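Side-chain contacts in DUF4440 domain-containing protein (PDB 3HZP), which is of unknown function but adopts an NTF2-like fold, in which a curved sheet and helices probably enclose a pocket: residues L12-S17 / G22-D27; F35-P38 / P42-A45. All blocks are in the same frame, centred on the assembly; numbering follows the deposited sequence.

From the N terminus the chain runs through helix 4-15 and turns into helix 24-28; contact 1 closes this first loop by packing the end of one helix on the start of the next. Contact 2 opens only after contact 1 has closed, pairing strand 35-36 with strand 42-43 around a short turn, so the two loops follow in series and neither nest nor cross. They nevertheless meet in space, because Phe25 of contact 1 packs against Phe35 and Ala45 of contact 2. Through Phe15 and Phe35, which both reach Phe48 and Met117, the helical layer, the hairpin, helix 45-52 and strand 111-119 share one largely aromatic hydrophobic core.

Contact 1: L12-S17 / G22-D27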
loop_
_atom_site.group_PDB
_atom_site.type_symbol
_atom_site.label_atom_id
_atom_site.label_comp_id
_atom_site.label_asym_id
_atom_site.label_seq_id
_atom_site.Cartn_x
_atom_site.Cartn_y
_atom_site.Cartn_z
ATOM N N LEU A 12 -4.405 3.927 -15.060
ATOM C CA LEU A 12 -4.812 2.719 -14.373
ATOM C C LEU A 12 -5.660 1.797 -15.246
ATOM O O LEU A 12 -5.528 0.591 -15.195
ATOM C CB LEU A 12 -5.570 3.060 -13.098
ATOM C CG LEU A 12 -4.694 3.610 -11.993
ATOM C CD1 LEU A 12 -5.532 4.100 -10.804
ATOM C CD2 LEU A 12 -3.632 2.596 -11.511
ATOM N N GLU A 13 -6.503 2.357 -16.110
ATOM C CA GLU A 13 -7.243 1.537 -17.068
ATOM C C GLU A 13 -6.302 0.819 -18.015
ATOM O O GLU A 13 -6.576 -0.308 -18.442
ATOM C CB GLU A 13 -8.150 2.434 -17.883
ATOM C CG GLU A 13 -9.367 2.983 -17.155
ATOM C CD GLU A 13 -10.100 4.080 -17.962
ATOM O OE1 GLU A 13 -9.726 4.424 -19.102
ATOM O OE2 GLU A 13 -11.009 4.742 -17.416
ATOM N N ALA A 14 -5.199 1.475 -18.388
ATOM C CA ALA A 14 -4.257 0.813 -19.255
ATOM C C ALA A 14 -3.546 -0.320 -18.547
ATOM O O ALA A 14 -3.278 -1.352 -19.167
ATOM C CB ALA A 14 -3.219 1.823 -19.793
ATOM N N PHE A 15 -3.204 -0.133 -17.285
ATOM C CA PHE A 15 -2.658 -1.223 -16.467
ATOM C C PHE A 15 -3.622 -2.407 -16.407
ATOM O O PHE A 15 -3.196 -3.576 -16.569
ATOM C CB PHE A 15 -2.355 -0.696 -15.065
ATOM C CG PHE A 15 -2.092 -1.764 -14.039
ATOM C CD1 PHE A 15 -0.964 -2.590 -14.150
ATOM C CD2 PHE A 15 -2.967 -1.948 -13.000
ATOM C CE1 PHE A 15 -0.759 -3.552 -13.202
ATOM C CE2 PHE A 15 -2.740 -2.916 -12.045
ATOM C CZ PHE A 15 -1.640 -3.717 -12.173
ATOM N N ALA A 16 -4.897 -2.104 -16.214
ATOM C CA ALA A 16 -5.949 -3.121 -16.054
ATOM C C ALA A 16 -6.491 -3.513 -17.380
ATOM O O ALA A 16 -7.679 -3.352 -17.628
ATOM C CB ALA A 16 -7.041 -2.555 -15.237
ATOM N N SER A 17 -5.623 -3.952 -18.240
ATOM C CA SER A 17 -6.023 -4.358 -19.575
ATOM C C SER A 17 -5.323 -5.647 -19.872
ATOM O O SER A 17 -4.222 -5.911 -19.468
ATOM C CB SER A 17 -5.713 -3.266 -20.576
ATOM O OG SER A 17 -4.334 -3.212 -20.782
ATOM N N GLY A 22 1.010 -6.988 -18.369
ATOM C CA GLY A 22 2.282 -7.604 -18.069
ATOM C C GLY A 22 3.485 -6.668 -18.229
ATOM O O GLY A 22 4.396 -6.633 -17.397
ATOM N N SER A 23 3.537 -5.979 -19.351
ATOM C CA SER A 23 4.707 -5.181 -19.663
ATOM C C SER A 23 4.550 -3.744 -19.224
ATOM O O SER A 23 5.417 -2.919 -19.512
ATOM C CB SER A 23 4.966 -5.236 -21.166
ATOM O OG SER A 23 5.417 -6.516 -21.509
ATOM N N PHE A 24 3.433 -3.446 -18.559
ATOM C CA PHE A 24 3.022 -2.061 -18.355
ATOM C C PHE A 24 4.034 -1.232 -17.605
ATOM O O PHE A 24 4.387 -0.120 -18.029
ATOM C CB PHE A 24 1.708 -1.996 -17.603
ATOM C CG PHE A 24 1.102 -0.640 -17.628
ATOM C CD1 PHE A 24 0.512 -0.177 -18.788
ATOM C CD2 PHE A 24 1.177 0.203 -16.532
ATOM C CE1 PHE A 24 -0.018 1.066 -18.852
ATOM C CE2 PHE A 24 0.629 1.477 -16.593
ATOM C CZ PHE A 24 0.044 1.912 -17.766
ATOM N N PHE A 25 4.483 -1.759 -16.479
ATOM C CA PHE A 25 5.430 -1.013 -15.643
ATOM C C PHE A 25 6.717 -0.725 -16.388
ATOM O O PHE A 25 7.366 0.281 -16.133
ATOM C CB PHE A 25 5.662 -1.724 -14.320
ATOM C CG PHE A 25 4.431 -1.931 -13.533
ATOM C CD1 PHE A 25 3.625 -0.864 -13.184
ATOM C CD2 PHE A 25 4.094 -3.175 -13.057
ATOM C CE1 PHE A 25 2.437 -1.058 -12.462
ATOM C CE2 PHE A 25 2.918 -3.357 -12.298
ATOM C CZ PHE A 25 2.099 -2.292 -11.986
ATOM N N LEU A 26 7.089 -1.570 -17.320
ATOM C CA LEU A 26 8.281 -1.268 -18.129
ATOM C C LEU A 26 8.196 0.080 -18.856
ATOM O O LEU A 26 9.181 0.797 -18.917
ATOM C CB LEU A 26 8.561 -2.379 -19.131
ATOM C CG LEU A 26 9.086 -3.653 -18.489
ATOM C CD1 LEU A 26 9.088 -4.795 -19.507
ATOM C CD2 LEU A 26 10.497 -3.441 -17.910
ATOM N N ASP A 27 7.011 0.426 -19.344
ATOM C CA ASP A 27 6.788 1.663 -20.105
ATOM C C ASP A 27 6.224 2.849 -19.312
ATOM O O ASP A 27 6.390 4.010 -19.688
ATOM C CB ASP A 27 5.770 1.349 -21.212
ATOM C CG ASP A 27 6.120 0.091 -21.991
ATOM O OD1 ASP A 27 7.279 -0.020 -22.462
ATOM O OD2 ASP A 27 5.237 -0.785 -22.134
#
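Phe15 meets two phenylalanines of 22-27 with opposite ends of its side chain. In one of the two modelled conformers of Phe24, Phe15 CB lies over the face of the Phe24 ring, 4.2 Å from the centroid and 21° off the normal, a CH-pi contact. Beyond CB, Phe15 has CG anti to the backbone N (chi1 167°), which carries the ring away from Phe24 and over to Phe25. There CD1 lies 3.8 Å from Phe25 CZ, CE1 comes nearer still, 3.4 Å from that same CZ, and Phe15 CZ, at the tip, is 4.0 Å from it. The two rings meet obliquely, with centroids 5.2 Å apart and planes at 33°. Phe25 in turn stacks on Phe33 and meets Phe48 edge-to-face. The packing of helix 4-15 on helix 24-28 thus sets Phe15 and Phe25 together against Met117 of strand 111-119. With the ring trimmed back to an alanine here, CB would stay by Phe24, but Phe25 CZ would probably lose the ring that meets it from helix 4-15 and a gap open beside Met117. No hydrogen bond or salt bridge joins the segments, so the pairing of the two helix ends rests on shape and dispersion between buried aromatic surfaces.

Contact 2: F35-P38 / P42-A45; sequences FIRP and PLDA
Phe35 O takes the N-H of Leu43 at 2.8 Å (Leu43 N to Phe35 O), in the carbonyl plane, and also receives a CA-H...O contact from Pro42, whose CA is 3.4 Å away. In return Phe35 N gives its own N-H to Leu43 O, also at 2.8 Å and almost straight, with an N-H...O angle of 176°. Next along, Ile36 and Pro42 form a non-hydrogen-bonded pair, with Ile36 CD1 resting 3.8 Å from Pro42 CB. Arg37 then folds back across Leu43 at about a right angle: a bend at chi3 (-86°) lays one guanidinium face over Leu43 CG, which is 3.5 Å from Arg37 NE. The guanidinium is held chiefly by NE, bonded to Asn41 O in the turn; Arg37 NH2 adds a weak bond of 3.0 Å to Pro42 O, and the two together probably limit its turning. Trp129 of the second subunit packs on Pro42, and Asp44 caps the following helix through Gly47 N. Strand 35-36 also runs parallel to strand 111-119, to which it is bonded on its other flank. The antiparallel pairing of 35-36 with 42-43 is a short beta hairpin, at the edge of the curved sheet of an NTF2-like fold within this chain.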
loop_
_atom_site.group_PDB
_atom_site.type_symbol
_atom_site.label_atom_id
_atom_site.label_comp_id
_atom_site.label_asym_id
_atom_site.label_seq_id
_atom_site.Cartn_x
_atom_site.Cartn_y
_atom_site.Cartn_z
ATOM N N PHE A 35 6.370 -3.072 -7.177
ATOM C CA PHE A 35 5.051 -3.656 -6.980
ATOM C C PHE A 35 5.131 -4.571 -5.776
ATOM O O PHE A 35 5.945 -5.513 -5.771
ATOM C CB PHE A 35 4.666 -4.475 -8.236
ATOM C CG PHE A 35 3.337 -5.155 -8.150
ATOM C CD1 PHE A 35 2.198 -4.502 -8.555
ATOM C CD2 PHE A 35 3.245 -6.461 -7.682
ATOM C CE1 PHE A 35 0.958 -5.135 -8.482
ATOM C CE2 PHE A 35 1.997 -7.106 -7.638
ATOM C CZ PHE A 35 0.899 -6.439 -8.048
ATOM N N ILE A 36 4.359 -4.278 -4.735
ATOM C CA ILE A 36 4.383 -5.040 -3.483
ATOM C C ILE A 36 3.285 -6.067 -3.508
ATOM O O ILE A 36 2.117 -5.739 -3.546
ATOM C CB ILE A 36 4.291 -4.138 -2.251
ATOM C CG1 ILE A 36 5.350 -3.034 -2.284
ATOM C CG2 ILE A 36 4.429 -4.970 -0.979
ATOM C CD1 ILE A 36 6.799 -3.523 -2.504
ATOM N N ARG A 37 3.697 -7.332 -3.564
ATOM C CA ARG A 37 2.789 -8.471 -3.562
ATOM C C ARG A 37 2.098 -8.634 -2.207
ATOM O O ARG A 37 2.546 -8.053 -1.184
ATOM C CB ARG A 37 3.568 -9.727 -3.904
ATOM C CG ARG A 37 4.088 -9.744 -5.325
ATOM C CD ARG A 37 4.979 -10.980 -5.566
ATOM N NE ARG A 37 6.339 -10.700 -5.164
ATOM C CZ ARG A 37 7.379 -11.499 -5.398
ATOM N NH1 ARG A 37 7.185 -12.680 -5.961
ATOM N NH2 ARG A 37 8.607 -11.103 -5.061
ATOM N N PRO A 38 1.042 -9.454 -2.156
ATOM C CA PRO A 38 0.351 -9.656 -0.885
ATOM C C PRO A 38 1.261 -10.147 0.237
ATOM O O PRO A 38 1.002 -9.836 1.413
ATOM C CB PRO A 38 -0.703 -10.715 -1.234
ATOM C CG PRO A 38 -1.030 -10.420 -2.674
ATOM C CD PRO A 38 0.320 -10.130 -3.252
ATOM N N PRO A 42 8.683 -7.505 -2.813
ATOM C CA PRO A 42 8.656 -6.638 -3.988
ATOM C C PRO A 42 8.955 -7.333 -5.286
ATOM O O PRO A 42 9.712 -8.325 -5.318
ATOM C CB PRO A 42 9.762 -5.623 -3.670
ATOM C CG PRO A 42 10.736 -6.356 -2.817
ATOM C CD PRO A 42 9.862 -7.254 -1.956
ATOM N N LEU A 43 8.388 -6.778 -6.356
ATOM C CA LEU A 43 8.801 -7.081 -7.739
ATOM C C LEU A 43 9.075 -5.776 -8.447
ATOM O O LEU A 43 8.341 -4.809 -8.277
ATOM C CB LEU A 43 7.673 -7.767 -8.481
ATOM C CG LEU A 43 7.341 -9.202 -8.155
ATOM C CD1 LEU A 43 6.082 -9.618 -8.950
ATOM C CD2 LEU A 43 8.567 -10.109 -8.509
ATOM N N ASP A 44 10.132 -5.739 -9.248
ATOM C CA ASP A 44 10.323 -4.589 -10.116
ATOM C C ASP A 44 9.555 -4.772 -11.444
ATOM O O ASP A 44 8.822 -5.752 -11.645
ATOM C CB ASP A 44 11.818 -4.273 -10.297
ATOM C CG ASP A 44 12.589 -5.325 -11.061
ATOM O OD1 ASP A 44 12.018 -6.227 -11.659
ATOM O OD2 ASP A 44 13.842 -5.254 -11.035
ATOM N N ALA A 45 9.656 -3.788 -12.345
ATOM C CA ALA A 45 8.853 -3.842 -13.570
ATOM C C ALA A 45 9.142 -5.110 -14.369
ATOM O O ALA A 45 8.230 -5.733 -14.923
ATOM C CB ALA A 45 9.113 -2.608 -14.431
#